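Local structure of cephalosporin acylase (Bacillus halodurans, 2NLZ) at residues R260-W265 with Q431-F436; G424-N429 with N454-G459; M449-N454 with A464-P469. The protein probably cleaves or transfers amide-linked groups as an Ntn hydrolase of the gamma-glutamyltranspeptidase family, although its function has not been established. The protein carries 1 engineered substitution. All blocks are in the same frame, centred on the assembly; numbering follows the deposited sequence.

Contact 1 of 3, residues R260-W265 with Q431-F436; sequences RGYRVW and QPIGPF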
ATOM      1  N   ARG D 260      19.860  14.949  22.461  1.00 36.34           N
ATOM      2  CA  ARG D 260      18.708  15.847  22.562  1.00 36.71           C
ATOM      3  C   ARG D 260      18.012  15.743  23.911  1.00 37.27           C
ATOM      4  O   ARG D 260      16.780  15.678  23.981  1.00 34.53           O
ATOM      5  CB  ARG D 260      17.727  15.608  21.404  1.00 35.64           C
ATOM      6  CG  ARG D 260      18.436  15.279  20.111  1.00 38.79           C
ATOM      7  CD  ARG D 260      17.636  15.649  18.915  1.00 38.16           C
ATOM      8  NE  ARG D 260      18.278  15.184  17.690  1.00 38.79           N
ATOM      9  CZ  ARG D 260      19.114  15.915  16.964  1.00 42.15           C
ATOM     10  NH1 ARG D 260      19.415  17.150  17.342  1.00 36.15           N
ATOM     11  NH2 ARG D 260      19.649  15.412  15.860  1.00 45.42           N
ATOM     12  N   GLY D 261      18.825  15.721  24.972  1.00 38.47           N
ATOM     13  CA  GLY D 261      18.332  15.685  26.355  1.00 41.94           C
ATOM     14  C   GLY D 261      18.383  14.311  26.998  1.00 43.31           C
ATOM     15  O   GLY D 261      18.595  14.185  28.215  1.00 40.09           O
ATOM     16  N   TYR D 262      18.166  13.288  26.171  1.00 35.95           N
ATOM     17  CA  TYR D 262      18.256  11.896  26.583  1.00 34.08           C
ATOM     18  C   TYR D 262      19.724  11.475  26.617  1.00 35.29           C
ATOM     19  O   TYR D 262      20.587  12.146  26.040  1.00 36.15           O
ATOM     20  CB  TYR D 262      17.496  10.998  25.598  1.00 34.99           C
ATOM     21  CG  TYR D 262      15.987  11.176  25.596  1.00 33.45           C
ATOM     22  CD1 TYR D 262      15.167  10.282  26.279  1.00 33.24           C
ATOM     23  CD2 TYR D 262      15.385  12.233  24.902  1.00 37.93           C
ATOM     24  CE1 TYR D 262      13.788  10.435  26.282  1.00 41.91           C
ATOM     25  CE2 TYR D 262      14.001  12.396  24.898  1.00 33.52           C
ATOM     26  CZ  TYR D 262      13.212  11.491  25.592  1.00 38.60           C
ATOM     27  OH  TYR D 262      11.845  11.627  25.604  1.00 40.70           O
ATOM     28  N   ARG D 263      20.005  10.369  27.297  1.00 33.75           N
ATOM     29  CA  ARG D 263      21.316   9.743  27.210  1.00 32.67           C
ATOM     30  C   ARG D 263      21.202   8.317  26.677  1.00 31.81           C
ATOM     31  O   ARG D 263      20.445   7.493  27.206  1.00 28.59           O
ATOM     32  CB  ARG D 263      22.056   9.788  28.549  1.00 35.97           C
ATOM     33  CG  ARG D 263      22.400  11.198  29.009  1.00 49.67           C
ATOM     34  CD  ARG D 263      23.614  11.209  29.929  1.00 56.84           C
ATOM     35  NE  ARG D 263      24.877  11.085  29.200  1.00 65.19           N
ATOM     36  CZ  ARG D 263      25.595  12.111  28.754  1.00 65.63           C
ATOM     37  NH1 ARG D 263      25.179  13.353  28.950  1.00 69.97           N
ATOM     38  NH2 ARG D 263      26.730  11.900  28.106  1.00 59.20           N
ATOM     39  N   VAL D 264      21.955   8.048  25.613  1.00 29.80           N
ATOM     40  CA  VAL D 264      21.978   6.739  24.969  1.00 24.06           C
ATOM     41  C   VAL D 264      23.171   5.931  25.490  1.00 25.97           C
ATOM     42  O   VAL D 264      24.322   6.331  25.319  1.00 28.62           O
ATOM     43  CB  VAL D 264      22.069   6.878  23.440  1.00 18.29           C
ATOM     44  CG1 VAL D 264      21.929   5.530  22.777  1.00 20.47           C
ATOM     45  CG2 VAL D 264      21.000   7.807  22.939  1.00  4.59           C
ATOM     46  N   TRP D 265      22.887   4.795  26.122  1.00 25.62           N
ATOM     47  CA  TRP D 265      23.934   3.999  26.753  1.00 27.24           C
ATOM     48  C   TRP D 265      24.303   2.747  25.961  1.00 28.68           C
ATOM     49  O   TRP D 265      23.435   2.073  25.395  1.00 36.71           O
ATOM     50  CB  TRP D 265      23.519   3.602  28.161  1.00 26.10           C
ATOM     51  CG  TRP D 265      23.300   4.761  29.048  1.00 30.76           C
ATOM     52  CD1 TRP D 265      22.135   5.434  29.236  1.00 30.98           C
ATOM     53  CD2 TRP D 265      24.274   5.394  29.892  1.00 41.85           C
ATOM     54  NE1 TRP D 265      22.317   6.452  30.146  1.00 31.51           N
ATOM     55  CE2 TRP D 265      23.620   6.451  30.563  1.00 40.53           C
ATOM     56  CE3 TRP D 265      25.634   5.168  30.148  1.00 40.31           C
ATOM     57  CZ2 TRP D 265      24.279   7.289  31.475  1.00 34.14           C
ATOM     58  CZ3 TRP D 265      26.290   6.004  31.049  1.00 40.25           C
ATOM     59  CH2 TRP D 265      25.607   7.054  31.701  1.00 35.07           C
ATOM     60  N   GLN D 431      16.941   9.433  35.121  1.00 47.14           N
ATOM     61  CA  GLN D 431      15.802   8.542  35.275  1.00 41.56           C
ATOM     62  C   GLN D 431      15.925   7.461  34.198  1.00 36.28           C
ATOM     63  O   GLN D 431      16.360   7.743  33.076  1.00 34.32           O
ATOM     64  CB  GLN D 431      14.480   9.307  35.129  1.00 47.20           C
ATOM     65  CG  GLN D 431      14.209  10.348  36.215  1.00 67.46           C
ATOM     66  CD  GLN D 431      13.998   9.725  37.584  1.00 78.57           C
ATOM     67  OE1 GLN D 431      13.333   8.696  37.718  1.00 85.40           O
ATOM     68  NE2 GLN D 431      14.566  10.349  38.608  1.00 80.01           N
ATOM     69  N   PRO D 432      15.559   6.212  34.534  1.00 33.07           N
ATOM     70  CA  PRO D 432      15.635   5.178  33.520  1.00 31.47           C
ATOM     71  C   PRO D 432      14.398   5.228  32.635  1.00 29.98           C
ATOM     72  O   PRO D 432      13.262   5.321  33.135  1.00 38.10           O
ATOM     73  CB  PRO D 432      15.621   3.896  34.342  1.00 24.30           C
ATOM     74  CG  PRO D 432      14.756   4.221  35.504  1.00 33.74           C
ATOM     75  CD  PRO D 432      15.046   5.683  35.812  1.00 37.60           C
ATOM     76  N   ILE D 433      14.604   5.193  31.325  1.00 28.49           N
ATOM     77  CA  ILE D 433      13.444   4.999  30.470  1.00 32.21           C
ATOM     78  C   ILE D 433      13.386   3.572  29.897  1.00 27.49           C
ATOM     79  O   ILE D 433      12.299   3.035  29.706  1.00 33.16           O
ATOM     80  CB  ILE D 433      13.170   6.163  29.461  1.00 32.60           C
ATOM     81  CG1 ILE D 433      13.913   5.970  28.159  1.00 44.13           C
ATOM     82  CG2 ILE D 433      13.466   7.556  30.077  1.00 20.42           C
ATOM     83  CD1 ILE D 433      13.310   6.816  27.085  1.00 72.83           C
ATOM     84  N   GLY D 434      14.533   2.936  29.677  1.00 19.44           N
ATOM     85  CA  GLY D 434      14.493   1.499  29.394  1.00 18.58           C
ATOM     86  C   GLY D 434      15.533   0.801  28.533  1.00 20.51           C
ATOM     87  O   GLY D 434      16.455   1.426  27.982  1.00 19.73           O
ATOM     88  N   PRO D 435      15.397  -0.530  28.432  1.00 22.76           N
ATOM     89  CA  PRO D 435      16.271  -1.343  27.598  1.00 24.54           C
ATOM     90  C   PRO D 435      15.767  -1.451  26.157  1.00 21.94           C
ATOM     91  O   PRO D 435      14.552  -1.473  25.909  1.00 23.05           O
ATOM     92  CB  PRO D 435      16.231  -2.700  28.289  1.00 16.39           C
ATOM     93  CG  PRO D 435      14.862  -2.757  28.915  1.00 25.23           C
ATOM     94  CD  PRO D 435      14.400  -1.344  29.150  1.00 19.19           C
ATOM     95  N   PHE D 436      16.714  -1.494  25.224  1.00 20.41           N
ATOM     96  CA  PHE D 436      16.409  -1.701  23.820  1.00 20.36           C
ATOM     97  C   PHE D 436      17.577  -2.442  23.185  1.00 21.51           C
ATOM     98  O   PHE D 436      18.685  -2.444  23.729  1.00 26.73           O
ATOM     99  CB  PHE D 436      16.162  -0.367  23.105  1.00 16.78           C
ATOM    100  CG  PHE D 436      17.399   0.472  22.932  1.00 18.96           C
ATOM    101  CD1 PHE D 436      17.773   1.368  23.905  1.00 22.01           C
ATOM    102  CD2 PHE D 436      18.179   0.369  21.785  1.00 27.23           C
ATOM    103  CE1 PHE D 436      18.892   2.135  23.753  1.00 26.32           C
ATOM    104  CE2 PHE D 436      19.308   1.133  21.629  1.00 29.71           C
ATOM    105  CZ  PHE D 436      19.663   2.021  22.613  1.00 29.64           C
TER

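Contact 2 of 3, residues G424-N429 with N454-G459; sequences GFLTKN and NTIDFG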
ATOM      1  N   GLY D 424      21.462  -2.088  24.538  1.00 29.04           N
ATOM      2  CA  GLY D 424      21.360  -0.647  24.697  1.00 27.02           C
ATOM      3  C   GLY D 424      20.474  -0.271  25.856  1.00 26.51           C
ATOM      4  O   GLY D 424      19.594  -1.035  26.245  1.00 25.08           O
ATOM      5  N   PHE D 425      20.711   0.915  26.405  1.00 22.05           N
ATOM      6  CA  PHE D 425      19.811   1.478  27.403  1.00 25.28           C
ATOM      7  C   PHE D 425      19.581   2.962  27.189  1.00 18.40           C
ATOM      8  O   PHE D 425      20.502   3.696  26.840  1.00 18.29           O
ATOM      9  CB  PHE D 425      20.346   1.243  28.812  1.00 27.27           C
ATOM     10  CG  PHE D 425      19.267   1.132  29.859  1.00 25.09           C
ATOM     11  CD1 PHE D 425      18.800  -0.116  30.251  1.00 24.88           C
ATOM     12  CD2 PHE D 425      18.722   2.270  30.453  1.00 25.47           C
ATOM     13  CE1 PHE D 425      17.807  -0.229  31.216  1.00 23.34           C
ATOM     14  CE2 PHE D 425      17.728   2.165  31.417  1.00 17.30           C
ATOM     15  CZ  PHE D 425      17.275   0.910  31.800  1.00 26.46           C
ATOM     16  N   LEU D 426      18.344   3.391  27.411  1.00 21.35           N
ATOM     17  CA  LEU D 426      17.980   4.790  27.282  1.00 25.92           C
ATOM     18  C   LEU D 426      17.564   5.410  28.621  1.00 27.57           C
ATOM     19  O   LEU D 426      16.862   4.785  29.428  1.00 25.40           O
ATOM     20  CB  LEU D 426      16.880   4.975  26.228  1.00 23.62           C
ATOM     21  CG  LEU D 426      16.568   6.406  25.748  1.00 22.22           C
ATOM     22  CD1 LEU D 426      17.811   7.143  25.266  1.00 24.63           C
ATOM     23  CD2 LEU D 426      15.502   6.397  24.656  1.00 22.27           C
ATOM     24  N   THR D 427      17.979   6.662  28.809  1.00 34.24           N
ATOM     25  CA  THR D 427      17.902   7.370  30.082  1.00 34.39           C
ATOM     26  C   THR D 427      17.606   8.857  29.829  1.00 33.52           C
ATOM     27  O   THR D 427      18.033   9.406  28.823  1.00 38.30           O
ATOM     28  CB  THR D 427      19.238   7.154  30.843  1.00 30.23           C
ATOM     29  OG1 THR D 427      19.115   6.000  31.675  1.00 32.72           O
ATOM     30  CG2 THR D 427      19.662   8.349  31.678  1.00 35.20           C
ATOM     31  N   LYS D 428      16.850   9.492  30.720  1.00 35.94           N
ATOM     32  CA  LYS D 428      16.616  10.937  30.632  1.00 42.98           C
ATOM     33  C   LYS D 428      16.676  11.597  32.010  1.00 45.02           C
ATOM     34  O   LYS D 428      15.833  11.321  32.870  1.00 49.86           O
ATOM     35  CB  LYS D 428      15.272  11.228  29.961  1.00 40.11           C
ATOM     36  CG  LYS D 428      14.962  12.702  29.741  1.00 51.34           C
ATOM     37  CD  LYS D 428      13.541  12.882  29.211  1.00 62.29           C
ATOM     38  CE  LYS D 428      13.127  14.347  29.141  1.00 69.35           C
ATOM     39  NZ  LYS D 428      13.888  15.108  28.119  1.00 65.93           N
ATOM     40  N   ASN D 429      17.670  12.472  32.199  1.00 49.12           N
ATOM     41  CA  ASN D 429      17.876  13.212  33.456  1.00 52.70           C
ATOM     42  C   ASN D 429      18.033  12.300  34.663  1.00 51.41           C
ATOM     43  O   ASN D 429      17.340  12.475  35.669  1.00 53.97           O
ATOM     44  CB  ASN D 429      16.743  14.218  33.724  1.00 51.80           C
ATOM     45  CG  ASN D 429      16.601  15.256  32.630  1.00 58.13           C
ATOM     46  OD1 ASN D 429      17.576  15.661  32.002  1.00 54.83           O
ATOM     47  ND2 ASN D 429      15.371  15.698  32.399  1.00 65.17           N
ATOM     48  N   ASN D 454      13.960   7.105  15.859  1.00 21.93           N
ATOM     49  CA  ASN D 454      12.521   6.847  15.831  1.00 21.11           C
ATOM     50  C   ASN D 454      11.856   7.220  17.149  1.00 20.39           C
ATOM     51  O   ASN D 454      10.714   7.663  17.175  1.00 17.52           O
ATOM     52  CB  ASN D 454      12.237   5.378  15.504  1.00 18.60           C
ATOM     53  CG  ASN D 454      12.618   5.006  14.077  1.00 27.22           C
ATOM     54  OD1 ASN D 454      12.928   5.866  13.253  1.00 22.22           O
ATOM     55  ND2 ASN D 454      12.613   3.705  13.785  1.00 13.26           N
ATOM     56  N   THR D 455      12.579   7.044  18.245  1.00 23.10           N
ATOM     57  CA  THR D 455      12.033   7.323  19.562  1.00 25.42           C
ATOM     58  C   THR D 455      12.184   8.783  19.971  1.00 26.08           C
ATOM     59  O   THR D 455      11.194   9.457  20.279  1.00 33.28           O
ATOM     60  CB  THR D 455      12.643   6.394  20.617  1.00 22.32           C
ATOM     61  OG1 THR D 455      12.378   5.043  20.230  1.00 17.12           O
ATOM     62  CG2 THR D 455      12.012   6.627  21.970  1.00 25.84           C
ATOM     63  N   ILE D 456      13.418   9.274  19.942  1.00 22.84           N
ATOM     64  CA  ILE D 456      13.716  10.626  20.416  1.00 21.27           C
ATOM     65  C   ILE D 456      13.302  11.697  19.403  1.00 24.06           C
ATOM     66  O   ILE D 456      12.549  12.620  19.725  1.00 24.47           O
ATOM     67  CB  ILE D 456      15.208  10.762  20.825  1.00 18.48           C
ATOM     68  CG1 ILE D 456      15.501   9.889  22.058  1.00 18.48           C
ATOM     69  CG2 ILE D 456      15.582  12.220  21.057  1.00 22.17           C
ATOM     70  CD1 ILE D 456      16.906   9.296  22.080  1.00 23.21           C
ATOM     71  N   ASP D 457      13.775  11.558  18.173  1.00 27.97           N
ATOM     72  CA  ASP D 457      13.506  12.551  17.139  1.00 27.80           C
ATOM     73  C   ASP D 457      12.093  12.517  16.607  1.00 27.19           C
ATOM     74  O   ASP D 457      11.522  13.553  16.297  1.00 18.73           O
ATOM     75  CB  ASP D 457      14.462  12.371  15.973  1.00 23.38           C
ATOM     76  CG  ASP D 457      15.879  12.642  16.356  1.00 35.50           C
ATOM     77  OD1 ASP D 457      16.110  13.651  17.057  1.00 33.84           O
ATOM     78  OD2 ASP D 457      16.752  11.850  15.952  1.00 32.23           O
ATOM     79  N   PHE D 458      11.527  11.328  16.478  1.00 28.49           N
ATOM     80  CA  PHE D 458      10.292  11.220  15.716  1.00 27.13           C
ATOM     81  C   PHE D 458       9.077  10.741  16.512  1.00 25.55           C
ATOM     82  O   PHE D 458       7.973  10.641  15.964  1.00 29.96           O
ATOM     83  CB  PHE D 458      10.538  10.401  14.452  1.00 27.02           C
ATOM     84  CG  PHE D 458      11.754  10.844  13.682  1.00 26.63           C
ATOM     85  CD1 PHE D 458      11.941  12.185  13.348  1.00 25.23           C
ATOM     86  CD2 PHE D 458      12.710   9.930  13.289  1.00 32.79           C
ATOM     87  CE1 PHE D 458      13.062  12.605  12.649  1.00 16.42           C
ATOM     88  CE2 PHE D 458      13.837  10.346  12.575  1.00 35.87           C
ATOM     89  CZ  PHE D 458      14.005  11.687  12.256  1.00 17.53           C
ATOM     90  N   GLY D 459       9.289  10.477  17.805  1.00 22.92           N
ATOM     91  CA  GLY D 459       8.198  10.245  18.758  1.00 21.64           C
ATOM     92  C   GLY D 459       7.318   9.022  18.517  1.00 26.79           C
ATOM     93  O   GLY D 459       6.116   9.028  18.856  1.00 24.09           O
TER

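Contact 3 of 3, residues M449-N454 with A464-P469; sequences MQVMMN and AALDAP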
ATOM      1  N   MET D 449      20.794   3.092  15.995  1.00 19.66           N
ATOM      2  CA  MET D 449      20.634   4.473  15.555  1.00 23.31           C
ATOM      3  C   MET D 449      19.208   4.719  15.102  1.00 23.99           C
ATOM      4  O   MET D 449      18.638   5.775  15.389  1.00 18.28           O
ATOM      5  CB  MET D 449      21.604   4.840  14.427  1.00 16.88           C
ATOM      6  CG  MET D 449      21.734   6.351  14.245  1.00 17.88           C
ATOM      7  SD  MET D 449      22.694   7.004  12.845  1.00 31.70           S
ATOM      8  CE  MET D 449      21.909   6.139  11.528  1.00 38.38           C
ATOM      9  N   GLN D 450      18.629   3.735  14.411  1.00 21.89           N
ATOM     10  CA  GLN D 450      17.274   3.897  13.892  1.00 23.07           C
ATOM     11  C   GLN D 450      16.230   3.948  15.003  1.00 24.77           C
ATOM     12  O   GLN D 450      15.450   4.898  15.027  1.00 24.90           O
ATOM     13  CB  GLN D 450      16.947   2.883  12.792  1.00 15.53           C
ATOM     14  CG  GLN D 450      17.686   3.194  11.488  1.00 14.27           C
ATOM     15  CD  GLN D 450      17.708   2.024  10.509  1.00 23.27           C
ATOM     16  OE1 GLN D 450      16.719   1.751   9.833  1.00 24.68           O
ATOM     17  NE2 GLN D 450      18.846   1.352  10.407  1.00  5.20           N
ATOM     18  N   VAL D 451      16.247   2.995  15.947  1.00 20.70           N
ATOM     19  CA  VAL D 451      15.254   3.031  17.037  1.00 21.97           C
ATOM     20  C   VAL D 451      15.416   4.274  17.909  1.00 24.63           C
ATOM     21  O   VAL D 451      14.419   4.824  18.384  1.00 21.94           O
ATOM     22  CB  VAL D 451      15.186   1.747  17.939  1.00 12.78           C
ATOM     23  CG1 VAL D 451      15.011   0.490  17.112  1.00 13.34           C
ATOM     24  CG2 VAL D 451      16.393   1.631  18.832  1.00 31.67           C
ATOM     25  N   MET D 452      16.658   4.729  18.095  1.00 21.02           N
ATOM     26  CA  MET D 452      16.901   5.925  18.909  1.00 25.38           C
ATOM     27  C   MET D 452      16.327   7.177  18.261  1.00 24.52           C
ATOM     28  O   MET D 452      15.688   8.001  18.926  1.00 26.56           O
ATOM     29  CB  MET D 452      18.389   6.105  19.262  1.00 17.66           C
ATOM     30  CG  MET D 452      18.889   5.227  20.432  1.00 15.02           C
ATOM     31  SD  MET D 452      17.909   5.389  21.943  1.00 24.42           S
ATOM     32  CE  MET D 452      16.664   4.105  21.786  1.00 15.19           C
ATOM     33  N   MET D 453      16.525   7.305  16.955  1.00 21.81           N
ATOM     34  CA  MET D 453      15.964   8.442  16.233  1.00 24.44           C
ATOM     35  C   MET D 453      14.449   8.326  16.069  1.00 25.59           C
ATOM     36  O   MET D 453      13.736   9.323  16.160  1.00 23.18           O
ATOM     37  CB  MET D 453      16.651   8.604  14.893  1.00 20.09           C
ATOM     38  CG  MET D 453      18.058   9.060  15.041  1.00 23.58           C
ATOM     39  SD  MET D 453      18.566   9.879  13.549  1.00 34.23           S
ATOM     40  CE  MET D 453      19.858   8.787  13.074  1.00 27.08           C
ATOM     41  N   ASN D 454      13.960   7.105  15.859  1.00 21.93           N
ATOM     42  CA  ASN D 454      12.521   6.847  15.831  1.00 21.11           C
ATOM     43  C   ASN D 454      11.856   7.220  17.149  1.00 20.39           C
ATOM     44  O   ASN D 454      10.714   7.663  17.175  1.00 17.52           O
ATOM     45  CB  ASN D 454      12.237   5.378  15.504  1.00 18.60           C
ATOM     46  CG  ASN D 454      12.618   5.006  14.077  1.00 27.22           C
ATOM     47  OD1 ASN D 454      12.928   5.866  13.253  1.00 22.22           O
ATOM     48  ND2 ASN D 454      12.613   3.705  13.785  1.00 13.26           N
ATOM     49  N   ALA D 464       5.667   0.799  17.030  1.00 11.62           N
ATOM     50  CA  ALA D 464       5.865   1.574  15.808  1.00  9.78           C
ATOM     51  C   ALA D 464       7.357   1.739  15.473  1.00 11.41           C
ATOM     52  O   ALA D 464       7.745   1.625  14.315  1.00 16.20           O
ATOM     53  CB  ALA D 464       5.195   2.917  15.939  1.00 10.28           C
ATOM     54  N   ALA D 465       8.195   1.971  16.489  1.00  9.36           N
ATOM     55  CA  ALA D 465       9.629   2.173  16.252  1.00 15.56           C
ATOM     56  C   ALA D 465      10.236   0.926  15.645  1.00 13.22           C
ATOM     57  O   ALA D 465      11.124   1.007  14.797  1.00 12.65           O
ATOM     58  CB  ALA D 465      10.351   2.543  17.530  1.00  9.73           C
ATOM     59  N   LEU D 466       9.731  -0.219  16.091  1.00 11.54           N
ATOM     60  CA  LEU D 466      10.141  -1.525  15.593  1.00 12.97           C
ATOM     61  C   LEU D 466       9.496  -1.883  14.244  1.00 15.48           C
ATOM     62  O   LEU D 466      10.146  -2.481  13.394  1.00 13.32           O
ATOM     63  CB  LEU D 466       9.803  -2.586  16.639  1.00 19.84           C
ATOM     64  CG  LEU D 466      10.891  -3.064  17.595  1.00 17.70           C
ATOM     65  CD1 LEU D 466      12.054  -2.127  17.660  1.00 13.81           C
ATOM     66  CD2 LEU D 466      10.288  -3.253  18.941  1.00  8.13           C
ATOM     67  N   ASP D 467       8.224  -1.524  14.068  1.00 12.50           N
ATOM     68  CA  ASP D 467       7.496  -1.723  12.801  1.00 19.76           C
ATOM     69  C   ASP D 467       8.130  -1.000  11.620  1.00 19.13           C
ATOM     70  O   ASP D 467       8.104  -1.518  10.504  1.00 18.46           O
ATOM     71  CB  ASP D 467       6.049  -1.224  12.922  1.00 24.93           C
ATOM     72  CG  ASP D 467       5.210  -2.064  13.862  1.00 23.31           C
ATOM     73  OD1 ASP D 467       5.535  -3.260  14.049  1.00 22.70           O
ATOM     74  OD2 ASP D 467       4.223  -1.522  14.411  1.00 13.56           O
ATOM     75  N   ALA D 468       8.667   0.199  11.885  1.00 20.85           N
ATOM     76  CA  ALA D 468       9.245   1.095  10.880  1.00 22.62           C
ATOM     77  C   ALA D 468      10.245   0.398   9.949  1.00 27.15           C
ATOM     78  O   ALA D 468      11.071  -0.401  10.407  1.00 27.55           O
ATOM     79  CB  ALA D 468       9.896   2.287  11.560  1.00 27.02           C
ATOM     80  N   PRO D 469      10.152   0.690   8.634  1.00 30.24           N
ATOM     81  CA  PRO D 469      11.033   0.103   7.618  1.00 28.69           C
ATOM     82  C   PRO D 469      12.483   0.450   7.890  1.00 20.29           C
ATOM     83  O   PRO D 469      12.767   1.523   8.428  1.00 22.88           O
ATOM     84  CB  PRO D 469      10.567   0.760   6.318  1.00 29.06           C
ATOM     85  CG  PRO D 469       9.817   2.000   6.751  1.00 28.03           C
ATOM     86  CD  PRO D 469       9.172   1.617   8.040  1.00 32.50           C
TER

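Contact 1 of 3, residues R260-W265 with Q431-F436
In an antiparallel part of the beta structure of this Ntn-hydrolase fold, Tyr262 and Val264 meet Ile433 and Phe436 across an intervening strand. Strand 424-428 lies between the two segments and hydrogen-bonds to both: to Arg263 and Trp265 on one edge, to Ile433 on the other. The contact is therefore one between side chains of next-but-one strands, whose closest alpha carbons, CA of Tyr262 and CA of Ile433, stay 9.3 Å apart. Apolar side chains reach toward each other across this gap, over Leu426, on the side packed by helix 444-457.

Ile433 reaches over with CG1 and ends in CD1, which lies 3.7 Å from CE1 of Tyr262 and 4.0 Å from its CD1, so one methyl addresses one flank of the phenol ring obliquely. The side chains cross at about a right angle. Lys428 makes a cation-pi contact with the same ring, which suits an aromatic here, and Phe5 of a neighbouring subunit packs on Ile433.

Ile433 and Gly434 form a classic beta bulge opposite Leu426. Gly434 has a phi of 151°, where a beta carbon would run into the preceding carbonyl oxygen, so glycine fits the bulge. After this extra residue Phe436 again faces the same side as Ile433. Its CG sits between the backbone N and the carbonyl carbon (chi1 70°), sending the ring toward strand 262-266, where Val264 CG1 comes up at the ring edge, 4.2 Å from Phe436 CZ.

Contact 2 of 3, residues G424-N429 with N454-G459
Leu426 and Ile456 join the sheet to the last turns of helix 444-457, helix-on-sheet packing as between the layers of the Ntn-hydrolase sandwich. From the strand, CB of Leu426 points at the helix but is still 6.0 Å from CD1 of Ile456. With CG anti to the backbone N (chi1 -168°), the chain carries on outward, and CG comes to 4.7 Å from that same CD1. The branches close the gap. CD1 of Leu426 lies 4.0 Å from CD1 of Ile456, and CD2 of Leu426 lies 4.1 Å from it, so the isoleucine tip is set against the fork of the leucine. CD2 also approaches CG2 of Thr455, at a looser 4.4 Å.

Thr455 turns its methyl to the leucine while OG1 bonds to Val451 O, one turn back in its own helix. Phe5 of a neighbouring subunit packs on Thr455, while Tyr262 touches both Leu426 and Ile456 and extends the apolar patch. Thr455 and Ile456 lie in a wider pi-type turn at 454-457, and Gly459, the first residue to leave helical angles, has positive phi, which glycine adopts readily.

Methyl groups of Leu426, Ile456 and Thr455 thus make the contact. Shape and exclusion of water hold strand and helix together here, with directional polar bonds left to each element's own surroundings.

Contact 3 of 3, residues M449-N454 with A464-P469
Two consecutive helices joined by a short loop bring Asn454, near the end of helix 444-457, against Ala465 in the short helix 462-467 that follows after a four-residue link. The backbones come close, with CA of Asn454 and CA of Ala465 5.5 Å apart, and alanine makes this possible: its lone methyl, CB, rests 4.0 Å from CB of Asn454.

The polar end of Asn454 ties the helices together. ND2 donates to Ala465 O at 3.2 Å, with a bent N-H...O angle of 142°. It approaches in the carbonyl plane on a lone pair (C=O...N 127°), while the oxygen lies somewhat tilted from the plane of the asparagine amide. The choice of acceptor is telling. Within a helix Ala465 O would look to the nitrogen of residue 469, but Pro469 has no N-H to give. The asparagine amide thus supplies a donor to a carbonyl at the C-terminal end of the short helix. The torsion chi1 of -68° sets CG beside the backbone N and swings the amide across to this carbonyl, leaving OD1 to accept from Lys291 NZ. Each end of the buried amide thus has a polar partner.

Ala468, the first residue beyond the helix, covers the bond from alongside, its CB 3.8 Å from ND2 of Asn454; Ala468 and Pro469 also pack on Tyr12 of a neighbouring subunit. Gln450, one turn earlier, sends NE2 to Trp471 O, just past the short helix, and to Gln446 O in its own helix. The remaining join is aliphatic. Leu466 starts out away from helix 444-457, yet its end bends back, bringing CD1 to 4.0 Å from CG1 of Val451.

Helix 444-457 supplies a segment to contacts 2 and 3 and packs on contact 1. Contacts 1 and 2 adjoin, their centres about 5 Å apart, because strand 424-428 lies between the two segments of contact 1. Contact 3 lies about 10 Å from the centre of contact 2 and about 15 Å from that of contact 1, and it shares Asn454 with contact 2. Methionine bridges them: Met452 CE packs 3.6 Å from Phe436 CE1, and its SD lies 3.8 Å from Leu426 CD1. Val451 faces both ways, its CG2 3.7 Å from Phe436 CD2. The short helix packs alongside the long one that lies over the strands, and all three contacts touch the second subunit.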